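Local coordinates for mannosyl-glycoprotein endo-beta-N-acetylglucosamidase-like domain-containing protein (Pseudomonas protegens, PDB 4KT3) that acts as a type VI secretion effector, a peptidoglycan glycoside hydrolase of the glucosaminidase family, captured here in complex with its immunity protein, at residues N83-H88 against Q115-S120; A89-Q94 against A109-F114. All blocks are in the same frame, centred on the assembly; numbering follows the deposited sequence.

Contacts 1 and 2 lie side by side in the glucosaminidase domain, their centres about 6 Å apart and on the same side of the chain's centre. Along the chain the order is 83-88, 89-94, 109-114, 115-120, so contact 2 falls within the span bracketed by contact 1. The first two segments make up most of the loop between helix 76-81 and strand 96-98; the last two carry the chain from strand 108-110 into helix 114-129. Ser120 and Pro92 join the contacts through a probable hydrogen bond, as do Asn83 and Ala109. Together they tie the small antiparallel hairpin to the helical body, and the loop of contact 1 also meets the bound putative lipoprotein, probably the immunity protein.

Contact 1 of 2, residues N83-H88 against Q115-S120; sequences NYFSMH and QKSAQS
Ser117, on the first turn of helix 114-129, turns its hydroxyl to Tyr84 and Phe85 of the loop 83-88. Tyr84 N donates to Ser117 OG at 3.2 Å, with an N-H...O angle of 154°. A chi1 of 78° sets OG between its own backbone N and carbonyl carbon, and the same oxygen is also hydrogen-bonded to the carbonyl of Phe114 one turn earlier. OG lies at the edge of both aromatic rings, near the plane of Tyr84 and in that of Phe85, where Phe85 CD1 comes within 3.5 Å of Ser117 OG. Ala118 CA stands oblique to the Phe85 ring, 3.5 Å from Phe85 CE1, which touches the methyl CB as well. Further along the helix, Met87, present as selenomethionine, bends at both chi2 and chi3, and its terminal CE packs 3.6 Å from Ser120 OG, whose hydroxyl is hydrogen-bonded to Pro92 O.

Behind these contacts, Asn83 braces the type I turn from Asn83 to Ser86. Its OD1 accepts from Met87 N at 3.0 Å and more weakly from Phe85 N, while Asn83 ND2 donates to Met87 O in the plane of both groups and also bonds Ala109 O. On the partner side, Ser86 OG and His88 NE2 hydrogen-bond to Tyr79 OH and Asn70 OD1 of the putative lipoprotein chain. The contact thus sets one apolar pair, Phe85 on Ala118, beside buried polar atoms that find partners: one serine oxygen takes up a loop N-H, and one asparagine amide holds the turn that presents Tyr84 and Phe85 to the helix.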
loop_
_atom_site.group_PDB
_atom_site.type_symbol
_atom_site.label_atom_id
_atom_site.label_comp_id
_atom_site.label_asym_id
_atom_site.label_seq_id
_atom_site.Cartn_x
_atom_site.Cartn_y
_atom_site.Cartn_z
ATOM N N ASN A 83 -6.223 0.378 -12.788
ATOM C CA ASN A 83 -5.135 1.346 -12.835
ATOM C C ASN A 83 -4.147 1.000 -11.738
ATOM O O ASN A 83 -4.243 1.520 -10.618
ATOM C CB ASN A 83 -5.693 2.760 -12.691
ATOM C CG ASN A 83 -4.630 3.844 -12.798
ATOM O OD1 ASN A 83 -3.424 3.583 -12.831
ATOM N ND2 ASN A 83 -5.087 5.097 -12.821
ATOM N N TYR A 84 -3.211 0.111 -12.068
ATOM C CA TYR A 84 -2.285 -0.441 -11.071
ATOM C C TYR A 84 -1.070 0.452 -10.823
ATOM O O TYR A 84 -0.215 0.115 -10.016
ATOM C CB TYR A 84 -1.873 -1.869 -11.438
ATOM C CG TYR A 84 -2.961 -2.882 -11.231
ATOM C CD1 TYR A 84 -3.978 -3.040 -12.162
ATOM C CD2 TYR A 84 -2.971 -3.699 -10.110
ATOM C CE1 TYR A 84 -4.987 -3.976 -11.971
ATOM C CE2 TYR A 84 -3.967 -4.626 -9.916
ATOM C CZ TYR A 84 -4.975 -4.756 -10.846
ATOM O OH TYR A 84 -5.981 -5.685 -10.644
ATOM N N PHE A 85 -1.016 1.607 -11.486
ATOM C CA PHE A 85 0.077 2.559 -11.283
ATOM C C PHE A 85 -0.448 3.901 -10.796
ATOM O O PHE A 85 0.291 4.892 -10.747
ATOM C CB PHE A 85 0.905 2.668 -12.579
ATOM C CG PHE A 85 1.661 1.406 -12.872
ATOM C CD1 PHE A 85 1.033 0.340 -13.501
ATOM C CD2 PHE A 85 2.974 1.247 -12.450
ATOM C CE1 PHE A 85 1.690 -0.843 -13.707
ATOM C CE2 PHE A 85 3.646 0.054 -12.676
ATOM C CZ PHE A 85 2.996 -0.989 -13.304
ATOM N N SER A 86 -1.727 3.899 -10.401
ATOM C CA SER A 86 -2.439 5.094 -9.945
ATOM C C SER A 86 -2.113 6.332 -10.781
ATOM O O SER A 86 -1.855 7.417 -10.247
ATOM C CB SER A 86 -2.176 5.355 -8.455
ATOM O OG SER A 86 -2.619 4.254 -7.683
HETATM N N MSE A 87 -2.154 6.153 -12.096
HETATM C CA MSE A 87 -1.887 7.223 -13.043
HETATM C C MSE A 87 -2.981 8.260 -12.995
HETATM O O MSE A 87 -4.158 7.930 -13.100
HETATM C CB MSE A 87 -1.860 6.667 -14.468
HETATM C CG MSE A 87 -0.871 5.549 -14.682
HETATM SE SE MSE A 87 0.948 6.187 -14.895
HETATM C CE MSE A 87 0.788 6.995 -16.651
ATOM N N HIS A 88 -2.567 9.516 -12.874
ATOM C CA HIS A 88 -3.459 10.639 -13.051
ATOM C C HIS A 88 -3.945 10.688 -14.500
ATOM O O HIS A 88 -3.204 10.371 -15.442
ATOM C CB HIS A 88 -2.739 11.951 -12.707
ATOM C CG HIS A 88 -2.433 12.117 -11.250
ATOM N ND1 HIS A 88 -1.692 13.171 -10.760
ATOM C CD2 HIS A 88 -2.765 11.361 -10.178
ATOM C CE1 HIS A 88 -1.590 13.062 -9.446
ATOM N NE2 HIS A 88 -2.224 11.966 -9.070
ATOM N N GLN A 115 -2.175 -4.826 -17.695
ATOM C CA GLN A 115 -1.187 -4.713 -18.751
ATOM C C GLN A 115 -1.249 -3.327 -19.395
ATOM O O GLN A 115 -0.205 -2.690 -19.623
ATOM C CB GLN A 115 -1.416 -5.792 -19.814
ATOM N N LYS A 116 -2.454 -2.857 -19.706
ATOM C CA LYS A 116 -2.603 -1.533 -20.308
ATOM C C LYS A 116 -2.135 -0.441 -19.355
ATOM O O LYS A 116 -1.530 0.525 -19.797
ATOM C CB LYS A 116 -4.041 -1.265 -20.740
ATOM C CG LYS A 116 -4.469 -2.058 -21.946
ATOM C CD LYS A 116 -3.916 -1.495 -23.225
ATOM C CE LYS A 116 -4.419 -2.333 -24.399
ATOM N NZ LYS A 116 -4.269 -1.664 -25.701
ATOM N N SER A 117 -2.387 -0.591 -18.060
ATOM C CA SER A 117 -1.935 0.430 -17.115
ATOM C C SER A 117 -0.405 0.468 -17.071
ATOM O O SER A 117 0.187 1.561 -16.941
ATOM C CB SER A 117 -2.576 0.269 -15.717
ATOM O OG SER A 117 -1.993 -0.756 -14.923
ATOM N N ALA A 118 0.224 -0.705 -17.203
ATOM C CA ALA A 118 1.681 -0.796 -17.212
ATOM C C ALA A 118 2.243 -0.174 -18.497
ATOM O O ALA A 118 3.267 0.519 -18.471
ATOM C CB ALA A 118 2.137 -2.255 -17.069
ATOM N N GLN A 119 1.588 -0.437 -19.623
ATOM C CA GLN A 119 1.985 0.164 -20.895
ATOM C C GLN A 119 1.822 1.695 -20.864
ATOM O O GLN A 119 2.591 2.432 -21.494
ATOM C CB GLN A 119 1.174 -0.467 -22.039
ATOM C CG GLN A 119 1.512 -1.943 -22.262
ATOM C CD GLN A 119 0.625 -2.630 -23.270
ATOM O OE1 GLN A 119 -0.520 -2.261 -23.485
ATOM N NE2 GLN A 119 1.174 -3.652 -23.905
ATOM N N SER A 120 0.820 2.160 -20.128
ATOM C CA SER A 120 0.587 3.585 -19.970
ATOM C C SER A 120 1.741 4.212 -19.198
ATOM O O SER A 120 2.299 5.254 -19.609
ATOM C CB SER A 120 -0.726 3.810 -19.238
ATOM O OG SER A 120 -1.029 5.190 -19.169
#

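Contact 2 of 2, residues A89-Q94 against A109-F114; sequences APAPLQ and AKFDSF
Phe111 turns its ring to the loop 89-94, which runs along one side of the ring, from CD1 to CZ. With CG beside the backbone N (chi1 -60°), the ring is carried to the loop. Ring atom CE1 of Phe111 comes 3.4 Å from Pro92 O, an oxygen at the ring edge and in its plane. Phe111 CZ lies 4.0 Å from Ala91 CB, close to the ring plane. Leu93 O and Gln94 N approach the ring obliquely. This set of neighbours follows the type II turn from Ala91 to Gln94, closed by Gln94 N donating to Ala91 O.

Gln94 folds back across that turn. Its chi1 of 77° places CG between the backbone N and the carbonyl carbon, and the chain then runs extended, with CD anti at chi2 177°. The amide oxygen OE1 accepts from Ala91 N at 2.8 Å, the donor standing well above the carbonyl plane, and also lies 3.6 Å from the methyl CB of Ala109. Ala109 CB also packs against Ala91 CB at 4.1 Å. Closer to the backbone, Gln94 CA makes a CH...O contact with Lys110 O at 3.2 Å. A water bridges the far end of the contact, donating to Leu93 O and accepting from Asp112 N.

Strand 108-110, paired antiparallel with strand 96-98, thus meets the proline-containing loop that leads into its partner. Helix 114-129 adjoins both segments, Ser120 packing on Ala91 and Phe111, and begins directly after Ser113, whose side chain caps its N-terminus through the backbone N of Lys116.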
loop_
_atom_site.group_PDB
_atom_site.type_symbol
_atom_site.label_atom_id
_atom_site.label_comp_id
_atom_site.label_asym_id
_atom_site.label_seq_id
_atom_site.Cartn_x
_atom_site.Cartn_y
_atom_site.Cartn_z
ATOM N N ALA A 89 -5.200 11.080 -14.671
ATOM C CA ALA A 89 -5.750 11.321 -15.995
ATOM C C ALA A 89 -5.412 12.745 -16.436
ATOM O O ALA A 89 -5.388 13.671 -15.609
ATOM C CB ALA A 89 -7.244 11.124 -15.982
ATOM N N PRO A 90 -5.177 12.946 -17.740
ATOM C CA PRO A 90 -5.223 11.924 -18.788
ATOM C C PRO A 90 -3.921 11.149 -18.906
ATOM O O PRO A 90 -2.849 11.717 -18.695
ATOM C CB PRO A 90 -5.476 12.734 -20.061
ATOM C CG PRO A 90 -4.830 14.081 -19.784
ATOM C CD PRO A 90 -4.980 14.304 -18.289
ATOM N N ALA A 91 -4.031 9.864 -19.241
ATOM C CA ALA A 91 -2.868 9.010 -19.428
ATOM C C ALA A 91 -3.029 8.279 -20.754
ATOM O O ALA A 91 -4.153 8.006 -21.174
ATOM C CB ALA A 91 -2.759 8.018 -18.294
ATOM N N PRO A 92 -1.910 7.982 -21.434
ATOM C CA PRO A 92 -2.019 7.203 -22.670
ATOM C C PRO A 92 -2.732 5.884 -22.416
ATOM O O PRO A 92 -2.555 5.262 -21.355
ATOM C CB PRO A 92 -0.562 6.957 -23.070
ATOM C CG PRO A 92 0.228 8.001 -22.358
ATOM C CD PRO A 92 -0.513 8.290 -21.088
ATOM N N LEU A 93 -3.531 5.475 -23.398
ATOM C CA LEU A 93 -4.264 4.202 -23.382
ATOM C C LEU A 93 -5.462 4.181 -22.440
ATOM O O LEU A 93 -6.145 3.162 -22.337
ATOM C CB LEU A 93 -3.340 3.000 -23.099
ATOM C CG LEU A 93 -2.157 2.777 -24.043
ATOM C CD1 LEU A 93 -1.122 1.849 -23.410
ATOM C CD2 LEU A 93 -2.649 2.223 -25.388
ATOM N N GLN A 94 -5.758 5.284 -21.762
ATOM C CA GLN A 94 -6.911 5.251 -20.856
ATOM C C GLN A 94 -8.226 5.068 -21.631
ATOM O O GLN A 94 -8.353 5.495 -22.796
ATOM C CB GLN A 94 -6.984 6.505 -19.980
ATOM C CG GLN A 94 -7.507 7.758 -20.681
ATOM C CD GLN A 94 -7.613 8.926 -19.732
ATOM O OE1 GLN A 94 -6.747 9.123 -18.880
ATOM N NE2 GLN A 94 -8.684 9.708 -19.864
ATOM N N ALA A 109 -6.957 7.773 -14.130
ATOM C CA ALA A 109 -7.287 7.072 -15.361
ATOM C C ALA A 109 -7.942 5.719 -15.103
ATOM O O ALA A 109 -7.715 5.085 -14.071
ATOM C CB ALA A 109 -6.032 6.872 -16.170
ATOM N N LYS A 110 -8.739 5.282 -16.078
ATOM C CA LYS A 110 -9.261 3.918 -16.125
ATOM C C LYS A 110 -8.611 3.217 -17.315
ATOM O O LYS A 110 -8.374 3.849 -18.346
ATOM C CB LYS A 110 -10.775 3.923 -16.346
ATOM C CG LYS A 110 -11.570 4.761 -15.385
ATOM C CD LYS A 110 -13.062 4.644 -15.683
ATOM C CE LYS A 110 -13.894 5.376 -14.642
ATOM N NZ LYS A 110 -15.352 5.103 -14.792
ATOM N N PHE A 111 -8.333 1.925 -17.162
ATOM C CA PHE A 111 -7.746 1.102 -18.219
ATOM C C PHE A 111 -8.506 -0.204 -18.445
ATOM O O PHE A 111 -9.333 -0.613 -17.622
ATOM C CB PHE A 111 -6.290 0.771 -17.886
ATOM C CG PHE A 111 -5.419 1.975 -17.750
ATOM C CD1 PHE A 111 -4.909 2.594 -18.877
ATOM C CD2 PHE A 111 -5.129 2.507 -16.505
ATOM C CE1 PHE A 111 -4.133 3.712 -18.765
ATOM C CE2 PHE A 111 -4.342 3.621 -16.389
ATOM C CZ PHE A 111 -3.846 4.234 -17.520
ATOM N N ASP A 112 -8.183 -0.883 -19.545
ATOM C CA ASP A 112 -8.774 -2.191 -19.845
ATOM C C ASP A 112 -8.213 -3.321 -18.986
ATOM O O ASP A 112 -8.868 -4.358 -18.813
ATOM C CB ASP A 112 -8.548 -2.551 -21.314
ATOM C CG ASP A 112 -9.553 -1.912 -22.250
ATOM O OD1 ASP A 112 -10.739 -1.785 -21.894
ATOM O OD2 ASP A 112 -9.142 -1.556 -23.377
ATOM N N SER A 113 -7.010 -3.134 -18.454
ATOM C CA SER A 113 -6.302 -4.222 -17.782
ATOM C C SER A 113 -5.048 -3.718 -17.086
ATOM O O SER A 113 -4.575 -2.624 -17.374
ATOM C CB SER A 113 -5.877 -5.258 -18.807
ATOM O OG SER A 113 -4.939 -4.696 -19.714
ATOM N N PHE A 114 -4.512 -4.540 -16.192
ATOM C CA PHE A 114 -3.214 -4.302 -15.567
ATOM C C PHE A 114 -2.197 -3.986 -16.662
ATOM O O PHE A 114 -1.459 -2.996 -16.580
ATOM C CB PHE A 114 -2.769 -5.547 -14.773
ATOM C CG PHE A 114 -1.413 -5.416 -14.148
ATOM C CD1 PHE A 114 -0.268 -5.493 -14.921
ATOM C CD2 PHE A 114 -1.281 -5.247 -12.786
ATOM C CE1 PHE A 114 0.998 -5.363 -14.347
ATOM C CE2 PHE A 114 -0.024 -5.108 -12.202
ATOM C CZ PHE A 114 1.120 -5.162 -12.984
HETATM O O HOH W 1 -6.744 0.530 -21.585
#